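PDB 6ZD1: telomerase reverse transcriptase, which probably extends chromosome ends as a ribonucleoprotein reverse transcriptase, adding telomeric repeats to DNA by copying a template in its RNA component. Local coordinates for residues K70-Y75 with G241-I246; V83-I88 with A178-T183; A294-D299 with F472-Y477; P575-R580 with F624-T629. One frame throughout, in Å; residues are numbered along the deposited sequence.

Contact 1 (K70-Y75 with G241-I246)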
# COMPACT_ATOMS: atom_id res chain seq x y z
N LYS A 70 -23.33 2.36 -13.73
CA LYS A 70 -23.32 0.89 -13.57
C LYS A 70 -22.04 0.02 -13.44
O LYS A 70 -22.19 -1.16 -13.12
CB LYS A 70 -24.18 0.25 -14.72
CG LYS A 70 -24.30 0.95 -16.09
CD LYS A 70 -23.74 0.12 -17.30
CE LYS A 70 -24.64 0.34 -18.58
NZ LYS A 70 -24.04 -0.03 -19.94
N THR A 71 -20.79 0.52 -13.57
CA THR A 71 -19.68 0.26 -12.64
C THR A 71 -19.10 1.56 -12.04
O THR A 71 -19.09 2.60 -12.72
CB THR A 71 -18.61 -0.58 -13.32
OG1 THR A 71 -18.32 0.01 -14.60
CG2 THR A 71 -19.19 -1.91 -13.61
N MSE A 72 -18.57 1.52 -10.81
CA MSE A 72 -18.05 2.77 -10.19
C MSE A 72 -16.89 3.52 -10.92
O MSE A 72 -16.83 4.75 -10.85
CB MSE A 72 -17.64 2.51 -8.72
CG MSE A 72 -18.69 1.76 -7.87
SE MSE A 72 -20.44 2.51 -8.17
CE MSE A 72 -19.92 4.37 -7.94
N ILE A 73 -16.02 2.82 -11.67
CA ILE A 73 -14.89 3.52 -12.28
C ILE A 73 -15.23 4.25 -13.57
O ILE A 73 -14.47 5.12 -14.01
CB ILE A 73 -13.72 2.58 -12.63
CG1 ILE A 73 -14.06 1.14 -12.23
CG2 ILE A 73 -12.43 3.06 -11.97
CD1 ILE A 73 -13.09 0.12 -12.78
N ASP A 74 -16.36 3.93 -14.20
CA ASP A 74 -16.76 4.59 -15.44
C ASP A 74 -17.08 6.07 -15.23
O ASP A 74 -17.04 6.85 -16.19
CB ASP A 74 -17.92 3.82 -16.06
CG ASP A 74 -17.56 2.36 -16.34
OD1 ASP A 74 -16.37 2.07 -16.62
OD2 ASP A 74 -18.48 1.50 -16.29
N TYR A 75 -17.42 6.47 -14.01
CA TYR A 75 -17.63 7.89 -13.72
C TYR A 75 -16.34 8.70 -13.73
O TYR A 75 -16.39 9.93 -13.82
CB TYR A 75 -18.27 8.04 -12.34
CG TYR A 75 -19.65 7.46 -12.17
CD1 TYR A 75 -20.78 8.20 -12.51
CD2 TYR A 75 -19.82 6.19 -11.64
CE1 TYR A 75 -22.05 7.68 -12.37
CE2 TYR A 75 -21.07 5.68 -11.47
CZ TYR A 75 -22.19 6.42 -11.82
OH TYR A 75 -23.45 5.88 -11.66
N GLY A 241 -18.26 -3.07 -8.44
CA GLY A 241 -19.64 -2.64 -8.31
C GLY A 241 -19.94 -1.61 -7.23
O GLY A 241 -21.09 -1.17 -7.11
N GLY A 242 -18.94 -1.20 -6.45
CA GLY A 242 -19.17 -0.43 -5.24
C GLY A 242 -17.88 0.14 -4.69
O GLY A 242 -17.04 0.64 -5.44
N PHE A 243 -17.72 0.10 -3.37
CA PHE A 243 -16.48 0.55 -2.77
C PHE A 243 -16.08 -0.42 -1.66
O PHE A 243 -16.92 -1.07 -1.04
CB PHE A 243 -16.60 1.98 -2.21
CG PHE A 243 -17.01 3.00 -3.24
CD1 PHE A 243 -18.36 3.25 -3.49
CD2 PHE A 243 -16.06 3.71 -3.95
CE1 PHE A 243 -18.74 4.18 -4.43
CE2 PHE A 243 -16.45 4.65 -4.90
CZ PHE A 243 -17.79 4.88 -5.14
N ARG A 244 -14.77 -0.52 -1.44
CA ARG A 244 -14.26 -1.05 -0.19
C ARG A 244 -14.35 0.05 0.85
O ARG A 244 -14.10 1.22 0.55
CB ARG A 244 -12.81 -1.50 -0.34
CG ARG A 244 -12.61 -2.99 -0.42
CD ARG A 244 -11.65 -3.50 0.64
NE ARG A 244 -10.48 -2.64 0.81
CZ ARG A 244 -9.41 -2.66 0.02
NH1 ARG A 244 -9.36 -3.50 -1.01
NH2 ARG A 244 -8.39 -1.85 0.25
N VAL A 245 -14.73 -0.32 2.06
CA VAL A 245 -14.87 0.63 3.15
C VAL A 245 -13.65 0.48 4.04
O VAL A 245 -13.43 -0.57 4.65
CB VAL A 245 -16.17 0.41 3.93
CG1 VAL A 245 -16.32 1.48 5.01
CG2 VAL A 245 -17.36 0.44 2.99
N ILE A 246 -12.83 1.53 4.08
CA ILE A 246 -11.66 1.59 4.94
C ILE A 246 -11.88 2.70 5.96
O ILE A 246 -12.44 3.76 5.62
CB ILE A 246 -10.37 1.84 4.13
CG1 ILE A 246 -10.23 0.80 3.02
CG2 ILE A 246 -9.14 1.82 5.03
CD1 ILE A 246 -10.26 -0.63 3.52
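Met72, modelled as selenomethionine, folds back on itself toward Gly242 and Phe243: chi2 (-46°) and chi3 (-48°) both bend the chain, turning CE to the phenyl ring while CG stays against the glycine backbone. Phe243 places its CG anti to its own carbonyl carbon (chi1 -57°), which brings the far end of the ring within reach of the loop. The two side chains cross at about a right angle. Met72 CE touches the outer rim of the ring, 3.6 Å from Phe243 CZ and 3.7 Å from Phe243 CE1, while Met72 CG lies over one face, displaced toward the rim. The selenium is set obliquely, with Met72 SE 5.2 Å from the centroid of the Phe243 ring, and so makes a Met-aromatic contact. Against the glycines the packing is close, for Met72 CG is only 3.1 Å from Gly242 O and 3.7 Å from Gly241 C. Both neighbours being glycines, the backbone itself forms the surface that receives the methylene. Apart from the methylene against the Gly242 carbonyl, the contact is apolar, and nearly all of what the 70-75 segment contributes comes from this one side chain. It joins the loop between helices 53-60 and 79-93 to the connection of the beta hairpin formed by strands 231-237 and 244-249, in the reverse transcriptase part of the chain. Arg244 and Ile246 pair through their backbones with Ile237 and Lys235 of the partner strand. Helix 198-216 touches both partners: its Leu204 meets Met72, and its Trp208 packs edge-to-face with Phe243.

Contact 2 (V83-I88 with A178-T183)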
# COMPACT_ATOMS: atom_id res chain seq x y z
N VAL A 83 -5.43 15.08 -18.61
CA VAL A 83 -4.21 15.73 -19.06
C VAL A 83 -4.53 17.01 -19.83
O VAL A 83 -3.89 18.04 -19.64
CB VAL A 83 -3.36 14.76 -19.90
CG1 VAL A 83 -2.20 15.49 -20.56
CG2 VAL A 83 -2.85 13.63 -19.04
N GLU A 84 -5.56 16.96 -20.68
CA GLU A 84 -5.91 18.12 -21.49
C GLU A 84 -6.31 19.30 -20.61
O GLU A 84 -5.89 20.44 -20.86
CB GLU A 84 -7.02 17.76 -22.47
CG GLU A 84 -7.33 18.86 -23.48
CD GLU A 84 -8.40 18.46 -24.49
OE1 GLU A 84 -9.06 17.42 -24.27
OE2 GLU A 84 -8.57 19.17 -25.50
N VAL A 85 -7.11 19.05 -19.57
CA VAL A 85 -7.51 20.12 -18.66
C VAL A 85 -6.29 20.73 -17.99
O VAL A 85 -6.15 21.95 -17.91
CB VAL A 85 -8.53 19.61 -17.63
CG1 VAL A 85 -8.76 20.66 -16.55
CG2 VAL A 85 -9.84 19.26 -18.31
N VAL A 86 -5.40 19.88 -17.47
CA VAL A 86 -4.22 20.36 -16.76
C VAL A 86 -3.36 21.23 -17.68
O VAL A 86 -2.95 22.33 -17.31
CB VAL A 86 -3.43 19.18 -16.18
CG1 VAL A 86 -2.11 19.66 -15.59
CG2 VAL A 86 -4.26 18.46 -15.13
N LEU A 87 -3.08 20.74 -18.89
CA LEU A 87 -2.22 21.49 -19.80
C LEU A 87 -2.88 22.77 -20.28
O LEU A 87 -2.20 23.77 -20.53
CB LEU A 87 -1.82 20.62 -20.99
CG LEU A 87 -0.98 19.38 -20.65
CD1 LEU A 87 -0.54 18.65 -21.91
CD2 LEU A 87 0.23 19.78 -19.79
N ILE A 88 -4.21 22.77 -20.41
CA ILE A 88 -4.92 23.99 -20.78
C ILE A 88 -4.80 25.04 -19.69
O ILE A 88 -4.59 26.22 -19.97
CB ILE A 88 -6.40 23.66 -21.10
CG1 ILE A 88 -6.51 23.03 -22.50
CG2 ILE A 88 -7.27 24.91 -21.00
CD1 ILE A 88 -7.91 22.62 -22.88
N ALA A 178 -7.91 20.75 -7.08
CA ALA A 178 -9.03 21.65 -7.29
C ALA A 178 -10.20 20.94 -7.97
O ALA A 178 -11.36 21.22 -7.67
CB ALA A 178 -8.59 22.85 -8.12
N PHE A 179 -9.91 20.02 -8.89
CA PHE A 179 -10.95 19.43 -9.72
C PHE A 179 -11.27 17.98 -9.41
O PHE A 179 -12.42 17.57 -9.59
CB PHE A 179 -10.57 19.55 -11.21
CG PHE A 179 -10.56 20.96 -11.72
CD1 PHE A 179 -11.74 21.61 -12.04
CD2 PHE A 179 -9.36 21.64 -11.89
CE1 PHE A 179 -11.73 22.90 -12.52
CE2 PHE A 179 -9.35 22.94 -12.37
CZ PHE A 179 -10.53 23.57 -12.68
N TRP A 180 -10.31 17.19 -8.94
CA TRP A 180 -10.51 15.76 -8.83
C TRP A 180 -10.13 15.23 -7.45
O TRP A 180 -9.24 15.76 -6.77
CB TRP A 180 -9.69 14.99 -9.88
CG TRP A 180 -10.01 15.31 -11.31
CD1 TRP A 180 -11.03 14.80 -12.06
CD2 TRP A 180 -9.27 16.18 -12.18
NE1 TRP A 180 -10.99 15.31 -13.34
CE2 TRP A 180 -9.92 16.16 -13.43
CE3 TRP A 180 -8.14 16.98 -12.01
CZ2 TRP A 180 -9.46 16.91 -14.51
CZ3 TRP A 180 -7.69 17.72 -13.09
CH2 TRP A 180 -8.35 17.69 -14.32
N TYR A 181 -10.82 14.16 -7.05
CA TYR A 181 -10.36 13.28 -5.99
C TYR A 181 -9.68 12.09 -6.66
O TYR A 181 -10.24 11.51 -7.60
CB TYR A 181 -11.54 12.81 -5.13
CG TYR A 181 -11.16 11.80 -4.06
CD1 TYR A 181 -10.77 12.22 -2.80
CD2 TYR A 181 -11.21 10.44 -4.32
CE1 TYR A 181 -10.42 11.30 -1.82
CE2 TYR A 181 -10.86 9.52 -3.35
CZ TYR A 181 -10.47 9.95 -2.11
OH TYR A 181 -10.13 9.04 -1.14
N VAL A 182 -8.48 11.76 -6.21
CA VAL A 182 -7.66 10.73 -6.85
C VAL A 182 -7.47 9.58 -5.87
O VAL A 182 -6.93 9.77 -4.77
CB VAL A 182 -6.30 11.28 -7.31
CG1 VAL A 182 -5.56 10.23 -8.11
CG2 VAL A 182 -6.49 12.55 -8.12
N THR A 183 -7.89 8.39 -6.29
CA THR A 183 -7.73 7.16 -5.52
C THR A 183 -7.26 6.06 -6.45
O THR A 183 -7.69 5.99 -7.60
CB THR A 183 -9.03 6.75 -4.83
OG1 THR A 183 -8.90 5.44 -4.28
CG2 THR A 183 -10.19 6.77 -5.82
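Val85 and Val86, at adjacent positions of helix 79-93, receive the six-membered end of the Trp180 indole, which reaches from the start of strand 180-184 toward the helix. The ring does not lie flat on the helix. Val85 CB stands at its edge and in its plane, 3.8 Å from Trp180 CH2, while the methyl Val85 CG1 approaches the same carbon obliquely at 3.7 Å. Val86 makes a lighter touch from the neighbouring position, with CG2 lying 4.1 Å from Trp180 CZ3. The two valines thus divide the outer corner of the indole between them, one at CH2 and the other at CZ3. Trp180 carries its CG anti to the carbonyl carbon (chi1 -60°), and this swing sends the long ring system across to the helix although the nearest alpha carbons, those of Val85 and Phe179, are 9.6 Å apart. Within its own segment, Phe179 CB packs over one face of the indole, 3.6 Å above its plane and offset toward the rim. The ring nitrogen plays no part at the valines; Trp180 NE1 makes a weak hydrogen bond to Thr77 OG1. All three touching residues are buried, and the contact is apolar, helix against indole, in the part of the chain assigned to the telomerase RNA-binding domain. Trp180 comes directly after helix 158-179, where the chain changes from helix to strand. Tyr195 of the antiparallel partner strand 193-197 meets the indole edge-to-face, Tyr60 of helix 53-60 touches Val85, and Leu116 of helix 104-117 packs against Val86.

Contact 3 (A294-D299 with F472-Y477)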
# COMPACT_ATOMS: atom_id res chain seq x y z
N ALA A 294 4.71 -18.26 17.37
CA ALA A 294 5.04 -19.43 18.18
C ALA A 294 4.06 -20.57 17.95
O ALA A 294 4.42 -21.74 18.11
CB ALA A 294 5.09 -19.05 19.66
N LEU A 295 2.82 -20.25 17.57
CA LEU A 295 1.85 -21.28 17.26
C LEU A 295 2.08 -21.92 15.90
O LEU A 295 1.66 -23.05 15.68
CB LEU A 295 0.43 -20.70 17.31
CG LEU A 295 -0.06 -20.39 18.71
CD1 LEU A 295 -1.41 -19.70 18.65
CD2 LEU A 295 -0.15 -21.68 19.52
N ARG A 296 2.76 -21.21 14.98
CA ARG A 296 3.10 -21.82 13.70
C ARG A 296 4.03 -23.01 13.90
O ARG A 296 3.93 -24.01 13.19
CB ARG A 296 3.75 -20.78 12.79
CG ARG A 296 2.87 -19.59 12.46
CD ARG A 296 1.67 -20.01 11.63
NE ARG A 296 1.04 -18.87 10.96
CZ ARG A 296 0.02 -18.17 11.46
NH1 ARG A 296 -0.50 -18.51 12.64
NH2 ARG A 296 -0.48 -17.15 10.78
N LYS A 297 4.92 -22.92 14.89
CA LYS A 297 5.84 -24.00 15.24
C LYS A 297 5.21 -25.01 16.19
O LYS A 297 5.47 -26.21 16.07
CB LYS A 297 7.11 -23.41 15.86
CG LYS A 297 7.83 -22.41 14.97
CD LYS A 297 8.83 -21.57 15.77
CE LYS A 297 9.85 -22.45 16.48
NZ LYS A 297 10.78 -21.63 17.31
N SER A 298 4.39 -24.54 17.14
CA SER A 298 3.84 -25.44 18.16
C SER A 298 2.77 -26.35 17.58
O SER A 298 2.88 -27.58 17.63
CB SER A 298 3.28 -24.62 19.32
OG SER A 298 4.20 -23.63 19.75
N ASP A 299 1.71 -25.76 17.04
CA ASP A 299 0.56 -26.52 16.58
C ASP A 299 0.71 -26.92 15.12
O ASP A 299 1.27 -26.18 14.30
CB ASP A 299 -0.73 -25.72 16.76
CG ASP A 299 -1.72 -26.41 17.67
OD1 ASP A 299 -1.49 -26.42 18.90
OD2 ASP A 299 -2.72 -26.95 17.15
N PHE A 472 -5.96 -9.24 13.78
CA PHE A 472 -7.17 -9.82 14.34
C PHE A 472 -7.69 -10.94 13.45
O PHE A 472 -7.85 -12.08 13.90
CB PHE A 472 -8.25 -8.75 14.52
CG PHE A 472 -8.06 -7.88 15.74
CD1 PHE A 472 -7.19 -8.26 16.75
CD2 PHE A 472 -8.76 -6.69 15.87
CE1 PHE A 472 -7.02 -7.46 17.87
CE2 PHE A 472 -8.60 -5.88 16.99
CZ PHE A 472 -7.73 -6.27 17.99
N CYS A 473 -7.88 -10.64 12.16
CA CYS A 473 -8.39 -11.64 11.24
C CYS A 473 -7.43 -12.83 11.12
O CYS A 473 -7.88 -13.97 10.95
CB CYS A 473 -8.62 -11.00 9.87
SG CYS A 473 -9.44 -12.03 8.64
N ASP A 474 -6.13 -12.58 11.27
CA ASP A 474 -5.16 -13.67 11.22
C ASP A 474 -5.26 -14.56 12.45
O ASP A 474 -5.21 -15.79 12.34
CB ASP A 474 -3.75 -13.09 11.08
CG ASP A 474 -2.73 -14.11 10.61
OD1 ASP A 474 -3.12 -15.27 10.33
OD2 ASP A 474 -1.54 -13.75 10.52
N ILE A 475 -5.40 -13.96 13.63
CA ILE A 475 -5.55 -14.73 14.86
C ILE A 475 -6.80 -15.61 14.79
O ILE A 475 -6.76 -16.80 15.10
CB ILE A 475 -5.60 -13.80 16.08
CG1 ILE A 475 -4.23 -13.16 16.33
CG2 ILE A 475 -6.06 -14.55 17.32
CD1 ILE A 475 -4.25 -12.15 17.47
N LEU A 476 -7.93 -15.02 14.38
CA LEU A 476 -9.19 -15.76 14.40
C LEU A 476 -9.18 -16.90 13.39
O LEU A 476 -9.55 -18.03 13.72
CB LEU A 476 -10.36 -14.80 14.13
CG LEU A 476 -11.76 -15.43 14.13
CD1 LEU A 476 -11.99 -16.23 15.40
CD2 LEU A 476 -12.84 -14.38 13.97
N TYR A 477 -8.75 -16.62 12.15
CA TYR A 477 -8.78 -17.67 11.13
C TYR A 477 -7.72 -18.74 11.38
O TYR A 477 -7.94 -19.91 11.04
CB TYR A 477 -8.62 -17.05 9.73
CG TYR A 477 -9.90 -16.49 9.14
CD1 TYR A 477 -11.06 -16.37 9.90
CD2 TYR A 477 -9.95 -16.09 7.81
CE1 TYR A 477 -12.23 -15.86 9.35
CE2 TYR A 477 -11.11 -15.58 7.25
CZ TYR A 477 -12.25 -15.47 8.02
OH TYR A 477 -13.40 -14.96 7.47
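Arg296 and Asp474 form a salt bridge between helix 263-298 and helix 469-484, which follows the QGFSLSG segment and belongs to the polymerase palm, as in other reverse transcriptases. The close packing of the two helices lies next to this pair rather than in it: Ile475 is buried against Leu292 and Leu288, one and two turns before Arg296, and Leu292 also touches Asp474. The charged pair itself is on the looser side, near the surface, where two partly exposed side chains span the gap from opposite directions. The arginine chain bends at chi2 (-66°) and then runs extended, which carries NH2 across to Asp474. Asp474 OD1 also makes a salt bridge to Arg499, so two arginines share this oxygen. Arg296 has weak additional hydrogen bonds, from NH2 to Asn307 OD1 and from NH1 to Ser478 OG. The carboxylate meets the edge of the guanidinium, near its plane; the two planes are 69° apart and only NH2 faces the carboxylate, so the bond is single. It is long and bent: Arg296 NH2 donates to the syn side of Asp474 OD1, 25° out of the carboxylate plane, at 3.3 Å.

Contact 4 (P575-R580 with F624-T629)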
# COMPACT_ATOMS: atom_id res chain seq x y z
N PRO A 575 7.95 -3.61 -18.38
CA PRO A 575 8.67 -2.38 -18.01
C PRO A 575 9.19 -1.56 -19.19
O PRO A 575 9.78 -0.50 -18.96
CB PRO A 575 9.83 -2.90 -17.14
CG PRO A 575 9.44 -4.30 -16.75
CD PRO A 575 8.64 -4.81 -17.90
N THR A 576 8.99 -2.02 -20.43
CA THR A 576 9.26 -1.23 -21.65
C THR A 576 10.72 -0.75 -21.72
O THR A 576 11.01 0.45 -21.69
CB THR A 576 8.29 -0.05 -21.77
OG1 THR A 576 8.53 0.90 -20.73
CG2 THR A 576 6.85 -0.54 -21.69
N CYS A 577 11.63 -1.71 -21.81
CA CYS A 577 13.07 -1.44 -21.75
C CYS A 577 13.68 -1.53 -23.16
O CYS A 577 14.11 -2.59 -23.60
CB CYS A 577 13.75 -2.42 -20.80
SG CYS A 577 13.25 -4.16 -21.02
N LYS A 578 13.71 -0.39 -23.86
CA LYS A 578 14.42 -0.27 -25.13
C LYS A 578 14.86 1.18 -25.29
O LYS A 578 14.05 2.03 -25.69
CB LYS A 578 13.55 -0.72 -26.30
CG LYS A 578 14.31 -0.85 -27.62
CD LYS A 578 13.38 -0.74 -28.82
CE LYS A 578 12.84 0.68 -28.96
NZ LYS A 578 13.92 1.68 -29.19
N PHE A 579 16.13 1.46 -25.00
CA PHE A 579 16.64 2.83 -24.96
C PHE A 579 18.06 2.87 -25.51
O PHE A 579 18.73 1.84 -25.63
CB PHE A 579 16.62 3.40 -23.54
CG PHE A 579 15.27 3.36 -22.89
CD1 PHE A 579 14.90 2.27 -22.13
CD2 PHE A 579 14.38 4.40 -23.04
CE1 PHE A 579 13.66 2.22 -21.52
CE2 PHE A 579 13.14 4.36 -22.44
CZ PHE A 579 12.78 3.27 -21.68
N ARG A 580 18.52 4.08 -25.82
CA ARG A 580 19.87 4.30 -26.32
C ARG A 580 20.83 4.78 -25.23
O ARG A 580 21.95 5.20 -25.55
CB ARG A 580 19.85 5.33 -27.46
CG ARG A 580 18.85 5.03 -28.56
CD ARG A 580 18.84 6.13 -29.61
NE ARG A 580 18.61 7.45 -29.01
CZ ARG A 580 19.54 8.40 -28.92
NH1 ARG A 580 20.76 8.19 -29.40
NH2 ARG A 580 19.24 9.56 -28.35
N PHE A 624 14.59 -5.08 -12.23
CA PHE A 624 15.93 -5.53 -12.60
C PHE A 624 15.91 -6.46 -13.80
O PHE A 624 16.89 -6.51 -14.55
CB PHE A 624 16.61 -6.19 -11.41
CG PHE A 624 17.01 -5.22 -10.35
CD1 PHE A 624 18.19 -4.50 -10.48
CD2 PHE A 624 16.22 -5.01 -9.24
CE1 PHE A 624 18.56 -3.59 -9.51
CE2 PHE A 624 16.59 -4.11 -8.27
CZ PHE A 624 17.76 -3.39 -8.40
N GLU A 625 14.81 -7.20 -14.01
CA GLU A 625 14.70 -7.99 -15.23
C GLU A 625 14.76 -7.10 -16.46
O GLU A 625 15.28 -7.52 -17.50
CB GLU A 625 13.40 -8.80 -15.21
CG GLU A 625 13.46 -10.09 -14.39
CD GLU A 625 12.08 -10.64 -14.06
OE1 GLU A 625 11.11 -10.33 -14.79
OE2 GLU A 625 11.97 -11.38 -13.05
N ALA A 626 14.26 -5.87 -16.37
CA ALA A 626 14.38 -4.95 -17.50
C ALA A 626 15.83 -4.55 -17.71
O ALA A 626 16.29 -4.46 -18.86
CB ALA A 626 13.51 -3.72 -17.27
N ILE A 627 16.58 -4.35 -16.63
CA ILE A 627 17.99 -3.99 -16.75
C ILE A 627 18.77 -5.13 -17.39
O ILE A 627 19.57 -4.92 -18.31
CB ILE A 627 18.57 -3.62 -15.37
CG1 ILE A 627 17.90 -2.36 -14.83
CG2 ILE A 627 20.08 -3.42 -15.46
CD1 ILE A 627 18.31 -2.03 -13.40
N GLN A 628 18.54 -6.36 -16.92
CA GLN A 628 19.26 -7.51 -17.45
C GLN A 628 18.93 -7.74 -18.92
O GLN A 628 19.81 -8.08 -19.72
CB GLN A 628 18.95 -8.76 -16.63
CG GLN A 628 19.67 -10.02 -17.11
CD GLN A 628 19.28 -11.26 -16.31
OE1 GLN A 628 18.44 -11.20 -15.41
NE2 GLN A 628 19.91 -12.38 -16.63
N THR A 629 17.66 -7.54 -19.30
CA THR A 629 17.25 -7.85 -20.67
C THR A 629 17.94 -6.96 -21.69
O THR A 629 18.36 -7.42 -22.75
CB THR A 629 15.73 -7.73 -20.80
OG1 THR A 629 15.09 -8.69 -19.96
CG2 THR A 629 15.29 -7.96 -22.24
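The pyrrolidine ring of Pro575 meets the methyl of Ala626 with its CB-CG edge, Pro575 CB lying 3.8 Å and Pro575 CG 4.1 Å from Ala626 CB. The motif is an irregular loop lying on a helix, here residues 575-580 against helix 609-637 in the helical C-terminal region, consistent with the telomerase thumb. Ala626 is the small central piece: its methyl is also 3.8 Å from Cys577 CB, so that proline and cysteine share one methyl group. The small side chain lets the loop come close, and the alpha carbons of Cys577 and Ala626 are 5.7 Å apart. With chi1 at 46°, the sulfur of Cys577 lies between its backbone N and carbonyl carbon and leans on the helix, at van der Waals distance from Ala626 O (3.7 Å to SG) and more loosely beside Thr629 CB. That carbonyl is bonded elsewhere, accepting from Ser630 OG. Leu589 of helix 582-596 also packs on Ala626. One turn along the helix, Thr629 turns its hydroxyl back on the backbone: OG1 donates to Glu625 O at 2.7 Å, from the face opposite to that used by Thr629 N.

How the contacts relate
From the N terminus, the chain first enters contact 1 at 70-75 and then, on the next helix, contact 2 at 83-88. Contact 2 closes first, at 178-183, and is nested inside the longer loop that contact 1 closes at 241-246. The inner loop belongs to the RNA-binding region, while the outer one ties the loop between helices 53-60 and 79-93 to a hairpin of the reverse transcriptase domain. Contacts 3 and 4 follow in series without crossing: 294-299 returns to 472-477 within the reverse transcriptase domain, and 575-580 to 624-629 in the C-terminal helical region. Contacts 2 and 3 lie on opposite sides of the chain's centre, their centres about 46 Å apart.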